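Local coordinates for putative alpha-ketoglutarate-dependent taurine dioxygenase (PDB 5HSX), which probably acts as an iron(II)- and 2-oxoglutarate-dependent dioxygenase of the TauD/TfdA family, at residues L54-Q65 with F256-D267. Numbering follows the deposited sequence.
Sequences LLKWRVVFFREQ and FKWQAGSVAFWD
Strands 59-62 and 263-267 are antiparallel neighbours in the larger sheet of the double-stranded beta-helix (cupin) core of this TauD/TfdA-family protein. Val-60 with Phe-265 and Phe-62 with Val-263 are the hydrogen-bonded pairs, and Asp-267 N, reaching Arg-58 O at 2.9 Å, extends the ladder to the turn after helix 44-57.

Trp-266, Ala-264, Val-59 and Phe-61 occupy the face turned to strand 150-154. Here the Phe-61 ring lies over Phe-256 in an offset stack, centroids 4.0 Å apart and planes only 7° from parallel. The small Ala-264 suits the place beside it, its CB just 3.7 Å from Phe-61 CD1. On the other face Leu-54, whose CG stands anti to the backbone N (chi1 172°), sends CD2 over the Phe-265 ring, 3.8 Å from its centroid, a CH-pi contact tying the helix to the sheet.

Beyond the strand Arg-63 bends at chi2 (-72°), bringing one face of its guanidinium over CE1 of the Phe-256 ring, while Gln-259 NE2 lies over the other face of the guanidinium. NH1 and NH2 both grip Lys-257 O end-on in the guanidinium plane, NH1 at 3.0 Å and NH2 at 3.3 Å, and NH1 also donates to Ser-262 OG. The type II turn 259-262 places Gly-261 where its carbonyl O accepts from Gln-65 N at 2.8 Å; glycine takes the positive phi easily and, lacking a side chain, lets the backbone of Glu-64 and Gln-65 pass close by.

At the far end water 1 joins Leu-55 O, Arg-58 NH1 and Asp-267 OD2, the last also bonded to His-210, while Arg-58 NH2 forms a salt bridge with Glu-215. On the same strand, Trp-266 meets His-273, a ligand of the bound sodium. Thus apolar stacking and the backbone ladder fix the middle of the contact, while a long arginine, able to serve two acceptors at once, ties down the turn.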
# COMPACT_ATOMS: atom_id res chain seq x y z
N LEU B 54 15.48 -4.59 13.96
CA LEU B 54 14.29 -3.78 14.21
C LEU B 54 14.60 -2.29 14.11
O LEU B 54 13.87 -1.53 13.47
CB LEU B 54 13.70 -4.13 15.58
CG LEU B 54 12.55 -3.25 16.10
CD1 LEU B 54 11.28 -3.43 15.25
CD2 LEU B 54 12.30 -3.57 17.58
N LEU B 55 15.68 -1.85 14.76
CA LEU B 55 16.03 -0.44 14.66
C LEU B 55 16.32 -0.03 13.22
O LEU B 55 15.98 1.08 12.81
CB LEU B 55 17.24 -0.13 15.56
CG LEU B 55 17.02 -0.30 17.06
CD1 LEU B 55 18.21 0.25 17.82
CD2 LEU B 55 15.73 0.36 17.52
N LYS B 56 16.91 -0.94 12.44
CA LYS B 56 17.32 -0.60 11.08
C LYS B 56 16.15 -0.62 10.10
O LYS B 56 16.05 0.25 9.22
CB LYS B 56 18.41 -1.56 10.62
CG LYS B 56 18.88 -1.33 9.20
CD LYS B 56 19.97 -2.34 8.86
CE LYS B 56 20.52 -2.16 7.46
NZ LYS B 56 21.56 -3.18 7.22
N TRP B 57 15.27 -1.61 10.22
CA TRP B 57 14.21 -1.81 9.24
C TRP B 57 12.84 -1.37 9.74
O TRP B 57 11.86 -1.46 8.99
CB TRP B 57 14.19 -3.28 8.79
CG TRP B 57 15.39 -3.58 7.93
CD1 TRP B 57 16.51 -4.28 8.27
CD2 TRP B 57 15.61 -3.10 6.59
NE1 TRP B 57 17.40 -4.30 7.21
CE2 TRP B 57 16.87 -3.58 6.17
CE3 TRP B 57 14.84 -2.34 5.69
CZ2 TRP B 57 17.39 -3.31 4.90
CZ3 TRP B 57 15.36 -2.07 4.43
CH2 TRP B 57 16.62 -2.56 4.05
N ARG B 58 12.74 -0.90 11.00
CA ARG B 58 11.56 -0.28 11.59
C ARG B 58 10.47 -1.27 11.98
O ARG B 58 9.80 -1.08 13.01
CB ARG B 58 10.93 0.77 10.66
CG ARG B 58 11.89 1.73 9.99
CD ARG B 58 12.84 2.38 10.97
NE ARG B 58 13.80 3.20 10.24
CZ ARG B 58 14.69 4.01 10.80
NH1 ARG B 58 14.74 4.14 12.11
NH2 ARG B 58 15.52 4.70 10.03
N VAL B 59 10.24 -2.29 11.16
CA VAL B 59 9.34 -3.39 11.50
C VAL B 59 9.94 -4.68 10.97
O VAL B 59 10.41 -4.73 9.83
CB VAL B 59 7.91 -3.18 10.94
CG1 VAL B 59 7.91 -2.96 9.39
CG2 VAL B 59 7.02 -4.37 11.31
N VAL B 60 9.97 -5.72 11.80
CA VAL B 60 10.49 -7.01 11.38
C VAL B 60 9.39 -8.05 11.54
O VAL B 60 8.51 -7.93 12.40
CB VAL B 60 11.77 -7.40 12.14
CG1 VAL B 60 12.89 -6.41 11.82
CG2 VAL B 60 11.53 -7.46 13.66
N PHE B 61 9.45 -9.08 10.70
CA PHE B 61 8.39 -10.09 10.63
C PHE B 61 8.97 -11.48 10.80
O PHE B 61 10.07 -11.78 10.31
CB PHE B 61 7.63 -10.01 9.30
CG PHE B 61 7.05 -8.66 9.00
CD1 PHE B 61 5.88 -8.24 9.60
CD2 PHE B 61 7.68 -7.81 8.09
CE1 PHE B 61 5.34 -7.00 9.32
CE2 PHE B 61 7.14 -6.57 7.80
CZ PHE B 61 5.97 -6.15 8.41
N PHE B 62 8.23 -12.34 11.49
CA PHE B 62 8.55 -13.75 11.62
C PHE B 62 7.41 -14.57 11.03
O PHE B 62 6.25 -14.13 11.01
CB PHE B 62 8.77 -14.16 13.09
CG PHE B 62 9.78 -13.32 13.83
CD1 PHE B 62 11.10 -13.73 13.95
CD2 PHE B 62 9.40 -12.12 14.42
CE1 PHE B 62 12.04 -12.95 14.64
CE2 PHE B 62 10.32 -11.34 15.11
CZ PHE B 62 11.64 -11.75 15.22
N ARG B 63 7.74 -15.76 10.55
CA ARG B 63 6.77 -16.70 10.00
C ARG B 63 6.85 -18.03 10.72
O ARG B 63 7.91 -18.42 11.23
CB ARG B 63 6.99 -16.94 8.50
CG ARG B 63 6.95 -15.70 7.63
CD ARG B 63 5.55 -15.15 7.48
NE ARG B 63 5.47 -14.20 6.38
CZ ARG B 63 4.36 -13.60 5.97
NH1 ARG B 63 3.21 -13.84 6.60
NH2 ARG B 63 4.39 -12.75 4.95
N GLU B 64 5.72 -18.74 10.77
CA GLU B 64 5.66 -20.10 11.30
C GLU B 64 6.10 -20.15 12.76
O GLU B 64 6.81 -21.07 13.18
CB GLU B 64 6.49 -21.07 10.46
CG GLU B 64 6.04 -21.20 9.02
CD GLU B 64 4.66 -21.81 8.91
OE1 GLU B 64 3.78 -21.18 8.29
OE2 GLU B 64 4.46 -22.92 9.45
N GLN B 65 5.68 -19.16 13.55
CA GLN B 65 5.95 -19.10 14.98
C GLN B 65 4.62 -19.27 15.71
O GLN B 65 3.88 -18.30 15.91
CB GLN B 65 6.64 -17.79 15.35
CG GLN B 65 7.89 -17.50 14.51
CD GLN B 65 9.03 -18.45 14.82
OE1 GLN B 65 9.15 -18.95 15.94
NE2 GLN B 65 9.87 -18.71 13.83
N PHE B 256 2.06 -6.10 4.54
CA PHE B 256 2.31 -7.44 5.08
C PHE B 256 1.03 -8.25 4.98
O PHE B 256 -0.01 -7.84 5.50
CB PHE B 256 2.76 -7.35 6.55
CG PHE B 256 3.17 -8.67 7.16
CD1 PHE B 256 4.33 -9.31 6.75
CD2 PHE B 256 2.42 -9.24 8.18
CE1 PHE B 256 4.72 -10.51 7.33
CE2 PHE B 256 2.81 -10.43 8.77
CZ PHE B 256 3.96 -11.06 8.35
N LYS B 257 1.11 -9.40 4.32
CA LYS B 257 -0.01 -10.33 4.26
C LYS B 257 0.20 -11.40 5.32
O LYS B 257 1.19 -12.14 5.28
CB LYS B 257 -0.16 -10.95 2.88
CG LYS B 257 -1.32 -11.94 2.82
CD LYS B 257 -1.61 -12.38 1.40
CE LYS B 257 -2.89 -13.23 1.33
NZ LYS B 257 -2.80 -14.51 2.09
N TRP B 258 -0.72 -11.46 6.28
CA TRP B 258 -0.60 -12.36 7.42
C TRP B 258 -0.81 -13.81 7.02
O TRP B 258 -1.53 -14.13 6.08
CB TRP B 258 -1.60 -11.98 8.50
CG TRP B 258 -1.29 -10.68 9.14
CD1 TRP B 258 -1.65 -9.44 8.70
CD2 TRP B 258 -0.52 -10.48 10.33
NE1 TRP B 258 -1.15 -8.48 9.55
CE2 TRP B 258 -0.46 -9.10 10.56
CE3 TRP B 258 0.12 -11.35 11.23
CZ2 TRP B 258 0.22 -8.55 11.65
CZ3 TRP B 258 0.78 -10.81 12.31
CH2 TRP B 258 0.84 -9.42 12.51
N GLN B 259 -0.17 -14.69 7.78
CA GLN B 259 -0.49 -16.11 7.81
C GLN B 259 -0.57 -16.52 9.27
O GLN B 259 -0.03 -15.84 10.15
CB GLN B 259 0.55 -16.97 7.07
CG GLN B 259 0.71 -16.62 5.60
CD GLN B 259 1.81 -17.43 4.95
OE1 GLN B 259 1.92 -18.64 5.17
NE2 GLN B 259 2.65 -16.77 4.16
N ALA B 260 -1.24 -17.64 9.53
CA ALA B 260 -1.21 -18.21 10.87
C ALA B 260 0.24 -18.42 11.29
O ALA B 260 1.07 -18.88 10.50
CB ALA B 260 -1.98 -19.53 10.92
N GLY B 261 0.55 -18.04 12.53
CA GLY B 261 1.91 -18.15 13.02
C GLY B 261 2.82 -17.00 12.65
O GLY B 261 4.01 -17.05 12.98
N SER B 262 2.30 -15.96 11.99
CA SER B 262 3.15 -14.82 11.68
C SER B 262 3.21 -13.86 12.87
O SER B 262 2.30 -13.81 13.70
CB SER B 262 2.64 -14.08 10.44
OG SER B 262 2.74 -14.90 9.28
N VAL B 263 4.32 -13.12 12.95
CA VAL B 263 4.56 -12.16 14.01
C VAL B 263 5.10 -10.88 13.38
O VAL B 263 5.97 -10.94 12.51
CB VAL B 263 5.57 -12.70 15.06
CG1 VAL B 263 5.79 -11.66 16.18
CG2 VAL B 263 5.09 -14.03 15.64
N ALA B 264 4.57 -9.74 13.81
CA ALA B 264 5.08 -8.43 13.42
C ALA B 264 5.57 -7.71 14.67
O ALA B 264 4.87 -7.66 15.68
CB ALA B 264 4.00 -7.60 12.72
N PHE B 265 6.78 -7.15 14.59
CA PHE B 265 7.46 -6.50 15.70
C PHE B 265 7.90 -5.14 15.18
O PHE B 265 8.78 -5.07 14.31
CB PHE B 265 8.66 -7.37 16.14
CG PHE B 265 9.41 -6.89 17.38
CD1 PHE B 265 9.01 -5.80 18.13
CD2 PHE B 265 10.55 -7.58 17.77
CE1 PHE B 265 9.73 -5.42 19.26
CE2 PHE B 265 11.27 -7.21 18.89
CZ PHE B 265 10.87 -6.12 19.64
N TRP B 266 7.28 -4.06 15.64
CA TRP B 266 7.58 -2.76 15.06
C TRP B 266 7.97 -1.73 16.11
O TRP B 266 7.58 -1.81 17.27
CB TRP B 266 6.41 -2.21 14.22
CG TRP B 266 5.14 -1.86 14.94
CD1 TRP B 266 4.78 -0.64 15.44
CD2 TRP B 266 4.02 -2.73 15.16
NE1 TRP B 266 3.52 -0.70 15.98
CE2 TRP B 266 3.03 -1.97 15.82
CE3 TRP B 266 3.76 -4.07 14.88
CZ2 TRP B 266 1.79 -2.51 16.21
CZ3 TRP B 266 2.53 -4.61 15.26
CH2 TRP B 266 1.57 -3.83 15.92
N ASP B 267 8.76 -0.76 15.65
CA ASP B 267 9.30 0.32 16.47
C ASP B 267 8.37 1.52 16.32
O ASP B 267 8.41 2.23 15.30
CB ASP B 267 10.73 0.65 16.04
CG ASP B 267 11.39 1.71 16.92
OD1 ASP B 267 10.68 2.36 17.72
OD2 ASP B 267 12.62 1.89 16.81
O HOH W 1 13.58 2.15 14.14
O HOH W 2 3.57 -10.32 2.89
O HOH W 3 3.28 -17.70 9.56
O HOH W 4 4.01 -18.74 7.16
O HOH W 5 0.83 -20.81 8.56
O HOH W 6 2.29 -16.21 15.81